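Local coordinates for DUF416 domain-containing protein (Shewanella baltica, PDB 2Q9R) that is of unknown function but, as a dimeric all-helical member of the DUF416 family, has a pocket that holds benzoic acid in the crystal, at residues Q36-V41 with A85-Y90; P47-T52 with L74-D79; A95-V100 with S125-N130. All blocks are in the same frame, centred on the assembly; numbering follows the deposited sequence. Where two conformers were deposited one is given.

Contact 1 (Q36-V41 with A85-Y90); sequences QLFSEV and ADFEAY. With BEZ (benzoic acid), chain E; SO4 (sulfate ion), chain B.
The rim of the benzoic acid pocket leads here into an aromatic pair, where Phe-38 of helix 17-42 meets Phe-87 of the loop before helix 92-111. The two rings form a T-shaped (edge-to-face) stack. Phe-38 supplies the edge and Phe-87 the face. The ring tip CZ of Phe-38 stands 3.6 Å above the ring plane of Phe-87, over its centre. The planes meet at 75° and the centroids are 4.9 Å apart. The closest atoms are Phe-38 CZ and Phe-87 CE1, at 3.8 Å. CG of Phe-38 lies anti to the backbone N (chi1 168°), which carries the ring away from its helix and out to the loop. Val-92 touches both rings, and Pro-82 touches Phe-38.

The same helix turn lines the pocket, with the Leu-37 side chain and the Phe-38 backbone. Leu-37 CD2 lies 3.8 Å from C3 of the benzoic acid, and Phe-38 N is 3.7 Å from that carbon. The benzoic acid is also hydrogen-bonded to His-152 NE2 and Ser-136 OG of the second subunit. A sulfate, probably from the crystallisation liquor, sits at the edge of the Phe-87 ring. Ala-89 N donates to sulfate O3 at 3.1 Å and almost straight, 169°.

Replacing Phe-87 with an alanine is likely to leave the CZ edge of Phe-38 without its facing ring and let the loop shift against the helix. The stack is a weakly polar contact: the slightly positive C-H rim of Phe-38 points into the electron-rich face of Phe-87, so residues 36-41 and 85-90 are held by the rings and not by a direct hydrogen bond.

Contact 2 (P47-T52 with L74-D79); sequences PAVLST and LQRLED
Val-49 of helix 47-62 points at helix 70-79 and rests its CG1 methyl between Arg-76 and Leu-77. CG1 lies anti to the backbone N (chi1 160°), which turns this branch to the neighbouring helix. Val-49 CG1 touches Arg-76 CB at 3.9 Å and lies equally close to the Arg-76 carbonyl. Its third neighbour is Leu-77 CD2, 4.0 Å from Val-49 CG1. That leucine methyl also meets the next residue of helix 47-62, with Leu-77 CD2 4.2 Å from Leu-50 CG.

The two helices follow each other in the chain and make an antiparallel helical hairpin. Their segment axes come within 9.5 Å and their directions differ by 146°. Val-49 and Leu-77 are the nearest pair along the backbones.

Arg-76 lends only the start of its side chain. Beyond CB the chain runs extended away from Val-49. Its carbonyl, brushed by the valine methyl, accepts a hydrogen bond from Asn-80 ND2. Leu-77 is buried and also meets Val-99, Ser-103 and Leu-106 of helix 92-111, while Leu-50 packs on Ile-102 of that helix and on Tyr-35 of helix 17-42.

Within helix 47-62, Thr-52 OG1 turns back on Ala-48 O at 2.7 Å. Thr-52 N reaches the same oxygen from the opposite face of the carbonyl plane. In helix 70-79, Gln-75 NE2 donates to Asp-79 OD1 from above the carboxylate plane, at 3.2 Å.

Contact 3 (A95-V100 with S125-N130); sequences AMDAVV and SSTVAN
Asp-97 and Thr-127 reach for each other from opposite directions, one from helix 92-111 and the other from helix 120-136. Each points toward the other helix. Thr-127 OG1 donates a hydrogen bond to Asp-97 OD2, at 2.6 Å. The hydroxyl comes to the anti side of OD2 and stands 30° out of the carboxylate plane. In Thr-127, OG1 is anti to the carbonyl carbon (chi1 -60°), which aims the hydroxyl at the aspartate. The methyl CG2 passes beside the bond, 3.6 Å from Asp-97 OD2.

A water adds a second link. It donates to Asp-97 OD2 at 2.6 Å and accepts from Asn-130 ND2 at 3.2 Å. Asn-130 lies one turn further along the helix than Thr-127. Thr-127 reaches OD2 directly and Asn-130 through the water.

Leu-123 O, of the same helix as Thr-127, is a second acceptor near the threonine hydroxyl and competes for its one proton. Away from this link, Ala-98 packs on Met-31 and Val-128 on Val-154, Met-155 and Glu-158 of helix 153-170.

The joint is polar: OD2 takes two hydrogen bonds, one from the Thr-127 hydroxyl and one from the water, and these would be expected to steady negative charge on the carboxylate.

All three contacts lie within one all-helical fold, with their centres 13 to 16 Å apart. Along the chain, contact 2 is nested inside the loop closed by contact 1, and contact 3 opens after both have closed. Helices 17-42 and 47-62 are consecutive, and Pro-47 of contact 2 packs on Gln-36 and Ser-39 of contact 1. Helix 92-111 carries one side of contact 3 and is the common neighbour: Ala-95 meets Phe-38 of contact 1, and Val-99 meets Leu-50 and Leu-77 of contact 2. Tyr-90 also touches Asn-130. Through Phe-38 the pocket wall meets helix 92-111, and the same helix 17-42 also meets the start of helix 47-62.

Contact 1 (Q36-V41 with A85-Y90)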
ATOM      1  N   GLN A  36      -6.172  -7.966  14.322  1.00 43.13           N
ATOM      2  CA  GLN A  36      -6.069  -7.060  15.451  1.00 44.69           C
ATOM      3  C   GLN A  36      -6.806  -5.751  15.165  1.00 43.84           C
ATOM      4  O   GLN A  36      -7.538  -5.245  16.018  1.00 44.22           O
ATOM      5  CB  GLN A  36      -4.604  -6.782  15.789  1.00 46.02           C
ATOM      6  CG  GLN A  36      -3.904  -7.969  16.423  1.00 51.66           C
ATOM      7  CD  GLN A  36      -2.420  -7.784  16.497  1.00 52.49           C
ATOM      8  OE1 GLN A  36      -1.809  -7.285  15.566  1.00 47.96           O
ATOM      9  NE2 GLN A  36      -1.820  -8.219  17.595  1.00 52.37           N
ATOM     10  N   LEU A  37      -6.593  -5.199  13.984  1.00 42.40           N
ATOM     11  CA  LEU A  37      -7.212  -3.928  13.642  1.00 42.97           C
ATOM     12  C   LEU A  37      -8.747  -4.079  13.589  1.00 43.20           C
ATOM     13  O   LEU A  37      -9.479  -3.308  14.181  1.00 46.14           O
ATOM     14  CB  LEU A  37      -6.668  -3.378  12.314  1.00 42.93           C
ATOM     15  CG  LEU A  37      -7.171  -1.938  11.957  1.00 36.02           C
ATOM     16  CD1 LEU A  37      -6.800  -0.946  13.058  1.00 41.58           C
ATOM     17  CD2 LEU A  37      -6.691  -1.489  10.563  1.00 40.72           C
ATOM     18  N   PHE A  38      -9.222  -5.081  12.861  1.00 42.59           N
ATOM     19  CA  PHE A  38     -10.641  -5.335  12.768  1.00 42.04           C
ATOM     20  C   PHE A  38     -11.293  -5.480  14.154  1.00 40.42           C
ATOM     21  O   PHE A  38     -12.376  -4.946  14.422  1.00 38.17           O
ATOM     22  CB  PHE A  38     -10.902  -6.579  11.928  1.00 41.58           C
ATOM     23  CG  PHE A  38     -12.322  -7.071  12.023  1.00 40.42           C
ATOM     24  CD1 PHE A  38     -13.335  -6.376  11.398  1.00 45.97           C
ATOM     25  CD2 PHE A  38     -12.645  -8.202  12.753  1.00 42.99           C
ATOM     26  CE1 PHE A  38     -14.618  -6.808  11.468  1.00 45.03           C
ATOM     27  CE2 PHE A  38     -13.976  -8.640  12.833  1.00 45.81           C
ATOM     28  CZ  PHE A  38     -14.948  -7.948  12.188  1.00 41.13           C
ATOM     29  N   SER A  39     -10.632  -6.240  15.008  1.00 41.38           N
ATOM     30  CA  SER A  39     -11.173  -6.607  16.295  1.00 44.47           C
ATOM     31  C   SER A  39     -11.354  -5.380  17.157  1.00 46.12           C
ATOM     32  O   SER A  39     -12.340  -5.248  17.898  1.00 46.75           O
ATOM     33  CB  SER A  39     -10.227  -7.612  16.991  1.00 44.24           C
ATOM     34  OG  SER A  39     -10.628  -7.835  18.329  1.00 36.82           O
ATOM     35  N   GLU A  40     -10.391  -4.478  17.045  1.00 45.83           N
ATOM     36  CA  GLU A  40     -10.391  -3.281  17.820  1.00 47.19           C
ATOM     37  C   GLU A  40     -11.434  -2.316  17.286  1.00 46.54           C
ATOM     38  O   GLU A  40     -12.212  -1.763  18.039  1.00 44.36           O
ATOM     39  CB  GLU A  40      -9.007  -2.678  17.761  1.00 50.46           C
ATOM     40  CG  GLU A  40      -8.870  -1.312  18.367  1.00 63.66           C
ATOM     41  CD  GLU A  40      -7.561  -0.661  17.954  1.00 78.83           C
ATOM     42  OE1 GLU A  40      -6.504  -1.355  18.026  1.00 76.20           O
ATOM     43  OE2 GLU A  40      -7.612   0.525  17.542  1.00 78.50           O
ATOM     44  N   VAL A  41     -11.466  -2.143  15.969  1.00 44.04           N
ATOM     45  CA  VAL A  41     -12.377  -1.216  15.345  1.00 45.08           C
ATOM     46  C   VAL A  41     -13.826  -1.698  15.406  1.00 44.72           C
ATOM     47  O   VAL A  41     -14.722  -0.932  15.652  1.00 46.06           O
ATOM     48  CB  VAL A  41     -11.960  -0.950  13.860  1.00 44.85           C
ATOM     49  CG1 VAL A  41     -13.044  -0.128  13.088  1.00 44.21           C
ATOM     50  CG2 VAL A  41     -10.577  -0.257  13.845  1.00 45.53           C
ATOM     51  N   ALA A  85     -21.779 -11.318   7.143  1.00 40.72           N
ATOM     52  CA  ALA A  85     -23.125 -10.772   7.276  1.00 41.04           C
ATOM     53  C   ALA A  85     -23.260  -9.799   8.451  1.00 44.33           C
ATOM     54  O   ALA A  85     -24.161  -8.944   8.464  1.00 44.66           O
ATOM     55  CB  ALA A  85     -24.131 -11.887   7.429  1.00 38.40           C
ATOM     56  N   ASP A  86     -22.385  -9.924   9.447  1.00 43.40           N
ATOM     57  CA  ASP A  86     -22.589  -9.175  10.687  1.00 45.00           C
ATOM     58  C   ASP A  86     -21.893  -7.825  10.707  1.00 45.20           C
ATOM     59  O   ASP A  86     -22.085  -7.071  11.666  1.00 42.41           O
ATOM     60  CB  ASP A  86     -22.127  -9.998  11.883  1.00 43.91           C
ATOM     61  CG  ASP A  86     -23.036 -11.149  12.175  1.00 43.82           C
ATOM     62  OD1 ASP A  86     -24.256 -11.017  11.941  1.00 47.02           O
ATOM     63  OD2 ASP A  86     -22.520 -12.187  12.668  1.00 47.08           O
ATOM     64  N   PHE A  87     -21.099  -7.532   9.667  1.00 44.68           N
ATOM     65  CA  PHE A  87     -20.275  -6.309   9.612  1.00 45.05           C
ATOM     66  C   PHE A  87     -20.360  -5.602   8.284  1.00 44.32           C
ATOM     67  O   PHE A  87     -20.267  -6.242   7.260  1.00 45.77           O
ATOM     68  CB  PHE A  87     -18.806  -6.651   9.901  1.00 43.08           C
ATOM     69  CG  PHE A  87     -18.617  -7.259  11.246  1.00 42.99           C
ATOM     70  CD1 PHE A  87     -18.454  -6.448  12.362  1.00 42.95           C
ATOM     71  CD2 PHE A  87     -18.692  -8.630  11.416  1.00 46.41           C
ATOM     72  CE1 PHE A  87     -18.348  -6.984  13.614  1.00 39.27           C
ATOM     73  CE2 PHE A  87     -18.589  -9.187  12.686  1.00 45.56           C
ATOM     74  CZ  PHE A  87     -18.407  -8.357  13.789  1.00 47.49           C
ATOM     75  N   GLU A  88     -20.535  -4.279   8.308  1.00 44.76           N
ATOM     76  CA  GLU A  88     -20.438  -3.464   7.093  1.00 46.41           C
ATOM     77  C   GLU A  88     -18.989  -3.121   6.734  1.00 43.22           C
ATOM     78  O   GLU A  88     -18.673  -2.902   5.573  1.00 40.96           O
ATOM     79  CB  GLU A  88     -21.175  -2.150   7.256  1.00 50.28           C
ATOM     80  CG  GLU A  88     -22.695  -2.278   7.335  1.00 60.82           C
ATOM     81  CD  GLU A  88     -23.381  -0.923   7.223  1.00 73.62           C
ATOM     82  OE1 GLU A  88     -22.773   0.013   6.639  1.00 83.23           O
ATOM     83  OE2 GLU A  88     -24.521  -0.794   7.719  1.00 74.11           O
ATOM     84  N   ALA A  89     -18.130  -3.027   7.735  1.00 42.51           N
ATOM     85  CA  ALA A  89     -16.721  -2.695   7.514  1.00 43.91           C
ATOM     86  C   ALA A  89     -16.037  -3.765   6.661  1.00 43.80           C
ATOM     87  O   ALA A  89     -16.291  -4.946   6.837  1.00 47.59           O
ATOM     88  CB  ALA A  89     -16.009  -2.500   8.833  1.00 39.66           C
ATOM     89  N   TYR A  90     -15.172  -3.331   5.737  1.00 45.36           N
ATOM     90  CA  TYR A  90     -14.447  -4.229   4.842  1.00 46.07           C
ATOM     91  C   TYR A  90     -13.525  -5.190   5.644  1.00 45.16           C
ATOM     92  O   TYR A  90     -13.296  -6.336   5.226  1.00 41.91           O
ATOM     93  CB  TYR A  90     -13.608  -3.462   3.768  1.00 47.34           C
ATOM     94  CG  TYR A  90     -12.916  -4.439   2.844  1.00 42.85           C
ATOM     95  CD1 TYR A  90     -13.613  -5.065   1.816  1.00 48.51           C
ATOM     96  CD2 TYR A  90     -11.601  -4.818   3.071  1.00 46.84           C
ATOM     97  CE1 TYR A  90     -13.012  -6.007   0.998  1.00 45.86           C
ATOM     98  CE2 TYR A  90     -10.985  -5.765   2.268  1.00 41.84           C
ATOM     99  CZ  TYR A  90     -11.698  -6.380   1.248  1.00 42.90           C
ATOM    100  OH  TYR A  90     -11.069  -7.313   0.449  1.00 46.56           O
TER
HETATM  101  C   BEZ E 203      -9.357  -1.713   6.250  1.00 42.19           C
HETATM  102  O1  BEZ E 203      -8.438  -1.139   5.582  1.00 41.62           O
HETATM  103  O2  BEZ E 203     -10.579  -1.388   6.148  1.00 42.44           O
HETATM  104  C1  BEZ E 203      -8.990  -2.798   7.203  1.00 45.92           C
HETATM  105  C2  BEZ E 203      -9.657  -2.905   8.447  1.00 37.52           C
HETATM  106  C3  BEZ E 203      -9.281  -3.928   9.316  1.00 35.40           C
HETATM  107  C4  BEZ E 203      -8.281  -4.825   8.952  1.00 37.35           C
HETATM  108  C5  BEZ E 203      -7.630  -4.706   7.723  1.00 45.68           C
HETATM  109  C6  BEZ E 203      -7.992  -3.687   6.824  1.00 37.61           C
HETATM  110  S   SO4 B 200     -19.567  -2.304  11.382  1.00 71.94           S
HETATM  111  O1  SO4 B 200     -20.932  -1.797  11.532  1.00 80.77           O
HETATM  112  O2  SO4 B 200     -19.120  -2.766  12.695  1.00 74.94           O
HETATM  113  O3  SO4 B 200     -19.486  -3.425  10.468  1.00 74.62           O
HETATM  114  O4  SO4 B 200     -18.749  -1.200  10.853  1.00 80.58           O

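Contact 2 (P47-T52 with L74-D79)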
ATOM      1  N   PRO A  47      -7.963 -11.296  19.755  1.00 44.00           N
ATOM      2  CA  PRO A  47      -6.704 -11.560  19.023  1.00 44.65           C
ATOM      3  C   PRO A  47      -5.704 -12.490  19.711  1.00 46.57           C
ATOM      4  O   PRO A  47      -4.923 -13.162  19.027  1.00 46.24           O
ATOM      5  CB  PRO A  47      -6.119 -10.151  18.822  1.00 47.87           C
ATOM      6  CG  PRO A  47      -7.318  -9.265  18.801  1.00 46.12           C
ATOM      7  CD  PRO A  47      -8.204  -9.848  19.891  1.00 44.37           C
ATOM      8  N   ALA A  48      -5.778 -12.580  21.038  1.00 42.26           N
ATOM      9  CA  ALA A  48      -4.890 -13.449  21.817  1.00 42.05           C
ATOM     10  C   ALA A  48      -5.098 -14.930  21.486  1.00 39.70           C
ATOM     11  O   ALA A  48      -4.207 -15.765  21.676  1.00 42.88           O
ATOM     12  CB  ALA A  48      -5.110 -13.205  23.307  1.00 40.89           C
ATOM     13  N   VAL A  49      -6.291 -15.273  21.010  1.00 41.27           N
ATOM     14  CA  VAL A  49      -6.559 -16.649  20.578  1.00 39.70           C
ATOM     15  C   VAL A  49      -5.706 -17.007  19.355  1.00 43.99           C
ATOM     16  O   VAL A  49      -5.158 -18.132  19.267  1.00 42.14           O
ATOM     17  CB  VAL A  49      -8.080 -16.885  20.310  1.00 40.59           C
ATOM     18  CG1 VAL A  49      -8.284 -18.095  19.427  1.00 36.86           C
ATOM     19  CG2 VAL A  49      -8.859 -17.000  21.645  1.00 38.98           C
ATOM     20  N   LEU A  50      -5.578 -16.046  18.434  1.00 42.82           N
ATOM     21  CA  LEU A  50      -4.747 -16.193  17.248  1.00 43.26           C
ATOM     22  C   LEU A  50      -3.269 -16.136  17.624  1.00 44.97           C
ATOM     23  O   LEU A  50      -2.498 -16.948  17.135  1.00 44.73           O
ATOM     24  CB  LEU A  50      -5.048 -15.126  16.198  1.00 45.75           C
ATOM     25  CG  LEU A  50      -6.316 -15.205  15.344  1.00 43.73           C
ATOM     26  CD1 LEU A  50      -7.553 -14.921  16.237  1.00 42.60           C
ATOM     27  CD2 LEU A  50      -6.226 -14.240  14.181  1.00 43.13           C
ATOM     28  N   SER A  51      -2.862 -15.202  18.491  1.00 45.39           N
ATOM     29  CA  SER A  51      -1.446 -15.125  18.844  0.50 45.43           C
ATOM     30  C   SER A  51      -0.982 -16.350  19.641  1.00 44.84           C
ATOM     31  O   SER A  51       0.156 -16.770  19.480  1.00 43.50           O
ATOM     32  CB  SER A  51      -1.090 -13.818  19.570  0.50 45.09           C
ATOM     33  OG  SER A  51      -1.828 -13.665  20.762  0.50 48.09           O
ATOM     34  N   THR A  52      -1.859 -16.922  20.472  1.00 44.70           N
ATOM     35  CA  THR A  52      -1.553 -18.147  21.199  1.00 44.58           C
ATOM     36  C   THR A  52      -1.365 -19.313  20.235  1.00 43.02           C
ATOM     37  O   THR A  52      -0.431 -20.091  20.367  1.00 43.27           O
ATOM     38  CB  THR A  52      -2.659 -18.560  22.203  1.00 41.71           C
ATOM     39  OG1 THR A  52      -2.857 -17.517  23.159  1.00 43.75           O
ATOM     40  CG2 THR A  52      -2.259 -19.817  22.961  1.00 42.32           C
ATOM     41  N   LEU A  74      -8.571 -25.148  17.428  1.00 44.73           N
ATOM     42  CA  LEU A  74      -9.434 -25.051  16.247  1.00 43.84           C
ATOM     43  C   LEU A  74     -10.825 -24.573  16.639  1.00 44.59           C
ATOM     44  O   LEU A  74     -11.420 -23.739  15.970  1.00 43.16           O
ATOM     45  CB  LEU A  74      -9.535 -26.397  15.503  1.00 44.95           C
ATOM     46  CG  LEU A  74      -8.300 -26.852  14.731  1.00 43.90           C
ATOM     47  CD1 LEU A  74      -8.526 -28.269  14.148  1.00 40.29           C
ATOM     48  CD2 LEU A  74      -7.936 -25.841  13.624  1.00 44.43           C
ATOM     49  N   GLN A  75     -11.340 -25.077  17.752  1.00 45.94           N
ATOM     50  CA  GLN A  75     -12.642 -24.626  18.211  1.00 45.07           C
ATOM     51  C   GLN A  75     -12.631 -23.176  18.664  1.00 44.38           C
ATOM     52  O   GLN A  75     -13.561 -22.427  18.380  1.00 45.13           O
ATOM     53  CB  GLN A  75     -13.185 -25.547  19.327  1.00 47.14           C
ATOM     54  CG  GLN A  75     -14.600 -25.207  19.718  1.00 46.02           C
ATOM     55  CD  GLN A  75     -15.547 -25.375  18.552  1.00 57.39           C
ATOM     56  OE1 GLN A  75     -15.664 -26.469  18.007  1.00 60.20           O
ATOM     57  NE2 GLN A  75     -16.202 -24.283  18.139  1.00 54.15           N
ATOM     58  N   ARG A  76     -11.601 -22.773  19.395  1.00 44.24           N
ATOM     59  CA  ARG A  76     -11.484 -21.362  19.803  1.00 44.87           C
ATOM     60  C   ARG A  76     -11.299 -20.443  18.610  1.00 44.15           C
ATOM     61  O   ARG A  76     -11.868 -19.347  18.564  1.00 41.83           O
ATOM     62  CB  ARG A  76     -10.336 -21.147  20.783  1.00 46.26           C
ATOM     63  CG  ARG A  76     -10.607 -21.717  22.163  1.00 59.16           C
ATOM     64  CD  ARG A  76      -9.820 -20.990  23.240  1.00 69.91           C
ATOM     65  NE  ARG A  76      -9.981 -21.665  24.531  1.00 79.81           N
ATOM     66  CZ  ARG A  76      -9.123 -22.543  25.070  1.00 81.00           C
ATOM     67  NH1 ARG A  76      -7.983 -22.883  24.455  1.00 79.12           N
ATOM     68  NH2 ARG A  76      -9.405 -23.083  26.255  1.00 76.41           N
ATOM     69  N   LEU A  77     -10.505 -20.887  17.650  1.00 42.81           N
ATOM     70  CA  LEU A  77     -10.355 -20.121  16.422  1.00 42.61           C
ATOM     71  C   LEU A  77     -11.707 -19.915  15.726  1.00 42.83           C
ATOM     72  O   LEU A  77     -12.035 -18.791  15.331  1.00 43.72           O
ATOM     73  CB  LEU A  77      -9.326 -20.784  15.509  1.00 41.21           C
ATOM     74  CG  LEU A  77      -7.860 -20.649  16.019  1.00 46.15           C
ATOM     75  CD1 LEU A  77      -6.887 -21.680  15.415  1.00 39.58           C
ATOM     76  CD2 LEU A  77      -7.367 -19.229  15.743  1.00 34.01           C
ATOM     77  N   GLU A  78     -12.492 -20.983  15.596  1.00 43.62           N
ATOM     78  CA  GLU A  78     -13.776 -20.859  14.929  0.50 44.85           C
ATOM     79  C   GLU A  78     -14.695 -19.909  15.703  1.00 45.28           C
ATOM     80  O   GLU A  78     -15.336 -19.061  15.084  1.00 43.48           O
ATOM     81  CB  GLU A  78     -14.427 -22.226  14.682  0.50 46.65           C
ATOM     82  CG  GLU A  78     -15.585 -22.211  13.636  0.50 51.95           C
ATOM     83  CD  GLU A  78     -15.163 -21.744  12.239  0.50 59.12           C
ATOM     84  OE1 GLU A  78     -13.991 -21.962  11.841  0.50 66.39           O
ATOM     85  OE2 GLU A  78     -16.016 -21.153  11.531  0.50 61.02           O
ATOM     86  N   ASP A  79     -14.710 -20.002  17.037  1.00 45.60           N
ATOM     87  CA  ASP A  79     -15.516 -19.101  17.871  1.00 44.77           C
ATOM     88  C   ASP A  79     -15.156 -17.647  17.642  1.00 44.44           C
ATOM     89  O   ASP A  79     -15.983 -16.762  17.794  1.00 45.96           O
ATOM     90  CB  ASP A  79     -15.351 -19.434  19.365  1.00 44.46           C
ATOM     91  CG  ASP A  79     -15.980 -20.785  19.753  1.00 53.07           C
ATOM     92  OD1 ASP A  79     -16.834 -21.299  18.996  1.00 51.41           O
ATOM     93  OD2 ASP A  79     -15.602 -21.337  20.809  1.00 60.82           O
TER

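Contact 3 (A95-V100 with S125-N130)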
ATOM      1  N   ALA A  95      -9.719 -10.027   8.269  1.00 44.35           N
ATOM      2  CA  ALA A  95      -9.747 -10.631   9.609  1.00 43.38           C
ATOM      3  C   ALA A  95     -10.133 -12.103   9.524  1.00 42.84           C
ATOM      4  O   ALA A  95      -9.455 -12.951  10.095  1.00 42.49           O
ATOM      5  CB  ALA A  95     -10.700  -9.873  10.544  1.00 44.34           C
HETATM    6  N   MSE A  96     -11.223 -12.390   8.806  1.00 41.19           N
HETATM    7  CA  MSE A  96     -11.648 -13.751   8.568  1.00 40.97           C
HETATM    8  C   MSE A  96     -10.555 -14.617   7.943  1.00 41.60           C
HETATM    9  O   MSE A  96     -10.360 -15.770   8.347  1.00 43.02           O
HETATM   10  CB  MSE A  96     -12.892 -13.753   7.675  1.00 40.24           C
HETATM   11  CG  MSE A  96     -13.478 -15.104   7.452  1.00 46.58           C
HETATM   12 SE   MSE A  96     -14.974 -15.017   6.272  0.75 46.15          SE
HETATM   13  CE  MSE A  96     -15.313 -12.954   6.160  1.00 46.99           C
ATOM     14  N   ASP A  97      -9.868 -14.047   6.952  1.00 46.29           N
ATOM     15  CA  ASP A  97      -8.831 -14.739   6.201  1.00 44.98           C
ATOM     16  C   ASP A  97      -7.658 -15.088   7.124  1.00 41.62           C
ATOM     17  O   ASP A  97      -7.107 -16.159   7.025  1.00 41.65           O
ATOM     18  CB  ASP A  97      -8.294 -13.856   5.055  1.00 44.38           C
ATOM     19  CG  ASP A  97      -9.279 -13.639   3.891  1.00 42.81           C
ATOM     20  OD1 ASP A  97     -10.362 -14.257   3.813  1.00 44.29           O
ATOM     21  OD2 ASP A  97      -8.904 -12.856   2.982  1.00 48.77           O
ATOM     22  N   ALA A  98      -7.326 -14.169   8.028  1.00 41.35           N
ATOM     23  CA  ALA A  98      -6.245 -14.346   9.008  1.00 40.79           C
ATOM     24  C   ALA A  98      -6.515 -15.512   9.934  1.00 44.05           C
ATOM     25  O   ALA A  98      -5.658 -16.369  10.114  1.00 43.66           O
ATOM     26  CB  ALA A  98      -6.040 -13.102   9.842  1.00 40.25           C
ATOM     27  N   VAL A  99      -7.706 -15.539  10.519  1.00 43.19           N
ATOM     28  CA  VAL A  99      -8.043 -16.642  11.460  1.00 45.92           C
ATOM     29  C   VAL A  99      -8.233 -17.942  10.666  1.00 44.61           C
ATOM     30  O   VAL A  99      -7.741 -19.027  11.086  1.00 41.47           O
ATOM     31  CB  VAL A  99      -9.226 -16.240  12.455  1.00 47.22           C
ATOM     32  CG1 VAL A  99     -10.454 -15.767  11.712  1.00 42.80           C
ATOM     33  CG2 VAL A  99      -9.575 -17.382  13.422  1.00 43.34           C
ATOM     34  N   VAL A 100      -8.827 -17.854   9.472  1.00 43.48           N
ATOM     35  CA  VAL A 100      -9.068 -19.071   8.679  1.00 45.10           C
ATOM     36  C   VAL A 100      -7.742 -19.712   8.183  1.00 43.56           C
ATOM     37  O   VAL A 100      -7.598 -20.954   8.136  1.00 46.88           O
ATOM     38  CB  VAL A 100     -10.062 -18.818   7.502  1.00 47.83           C
ATOM     39  CG1 VAL A 100      -9.999 -19.933   6.478  1.00 42.23           C
ATOM     40  CG2 VAL A 100     -11.520 -18.602   8.021  1.00 45.23           C
ATOM     41  N   SER A 125      -2.145 -14.296  -0.910  1.00 40.87           N
ATOM     42  CA  SER A 125      -2.179 -13.455  -2.060  1.00 41.77           C
ATOM     43  C   SER A 125      -3.602 -13.027  -2.432  1.00 40.99           C
ATOM     44  O   SER A 125      -3.817 -11.904  -2.917  1.00 38.88           O
ATOM     45  CB  SER A 125      -1.391 -14.047  -3.238  1.00 39.74           C
ATOM     46  OG  SER A 125      -1.880 -15.307  -3.580  1.00 49.94           O
ATOM     47  N   SER A 126      -4.577 -13.887  -2.218  1.00 40.50           N
ATOM     48  CA  SER A 126      -5.951 -13.497  -2.528  1.00 42.92           C
ATOM     49  C   SER A 126      -6.452 -12.367  -1.651  1.00 41.06           C
ATOM     50  O   SER A 126      -7.227 -11.532  -2.101  1.00 44.20           O
ATOM     51  CB  SER A 126      -6.878 -14.689  -2.359  1.00 45.72           C
ATOM     52  OG  SER A 126      -6.423 -15.721  -3.209  1.00 55.96           O
ATOM     53  N   THR A 127      -6.051 -12.371  -0.381  1.00 41.05           N
ATOM     54  CA  THR A 127      -6.427 -11.293   0.512  1.00 41.12           C
ATOM     55  C   THR A 127      -5.996  -9.963  -0.092  1.00 40.63           C
ATOM     56  O   THR A 127      -6.754  -8.974  -0.123  1.00 40.54           O
ATOM     57  CB  THR A 127      -5.829 -11.494   1.948  1.00 40.14           C
ATOM     58  OG1 THR A 127      -6.327 -12.723   2.474  1.00 37.68           O
ATOM     59  CG2 THR A 127      -6.249 -10.389   2.862  1.00 39.15           C
ATOM     60  N   VAL A 128      -4.787  -9.953  -0.613  1.00 41.38           N
ATOM     61  CA  VAL A 128      -4.240  -8.717  -1.242  1.00 39.96           C
ATOM     62  C   VAL A 128      -4.981  -8.338  -2.545  1.00 43.86           C
ATOM     63  O   VAL A 128      -5.344  -7.176  -2.752  1.00 42.42           O
ATOM     64  CB  VAL A 128      -2.756  -8.849  -1.512  1.00 41.13           C
ATOM     65  CG1 VAL A 128      -2.228  -7.512  -2.143  1.00 41.44           C
ATOM     66  CG2 VAL A 128      -2.047  -9.184  -0.211  1.00 39.58           C
ATOM     67  N   ALA A 129      -5.229  -9.309  -3.415  1.00 43.44           N
ATOM     68  CA  ALA A 129      -6.005  -9.009  -4.631  1.00 41.88           C
ATOM     69  C   ALA A 129      -7.407  -8.503  -4.299  1.00 44.11           C
ATOM     70  O   ALA A 129      -7.905  -7.624  -4.978  1.00 43.05           O
ATOM     71  CB  ALA A 129      -6.083 -10.216  -5.516  1.00 41.96           C
ATOM     72  N   ASN A 130      -8.045  -9.066  -3.270  1.00 47.65           N
ATOM     73  CA  ASN A 130      -9.434  -8.730  -2.942  1.00 46.02           C
ATOM     74  C   ASN A 130      -9.520  -7.317  -2.413  1.00 45.97           C
ATOM     75  O   ASN A 130     -10.450  -6.578  -2.746  1.00 46.76           O
ATOM     76  CB  ASN A 130     -10.024  -9.679  -1.898  1.00 48.21           C
ATOM     77  CG  ASN A 130     -10.316 -11.039  -2.438  1.00 49.01           C
ATOM     78  OD1 ASN A 130     -10.448 -11.242  -3.651  1.00 50.18           O
ATOM     79  ND2 ASN A 130     -10.402 -12.002  -1.542  1.00 48.52           N
TER
HETATM   80  O   HOH W   1     -10.211 -11.106   1.486  1.00 51.42           O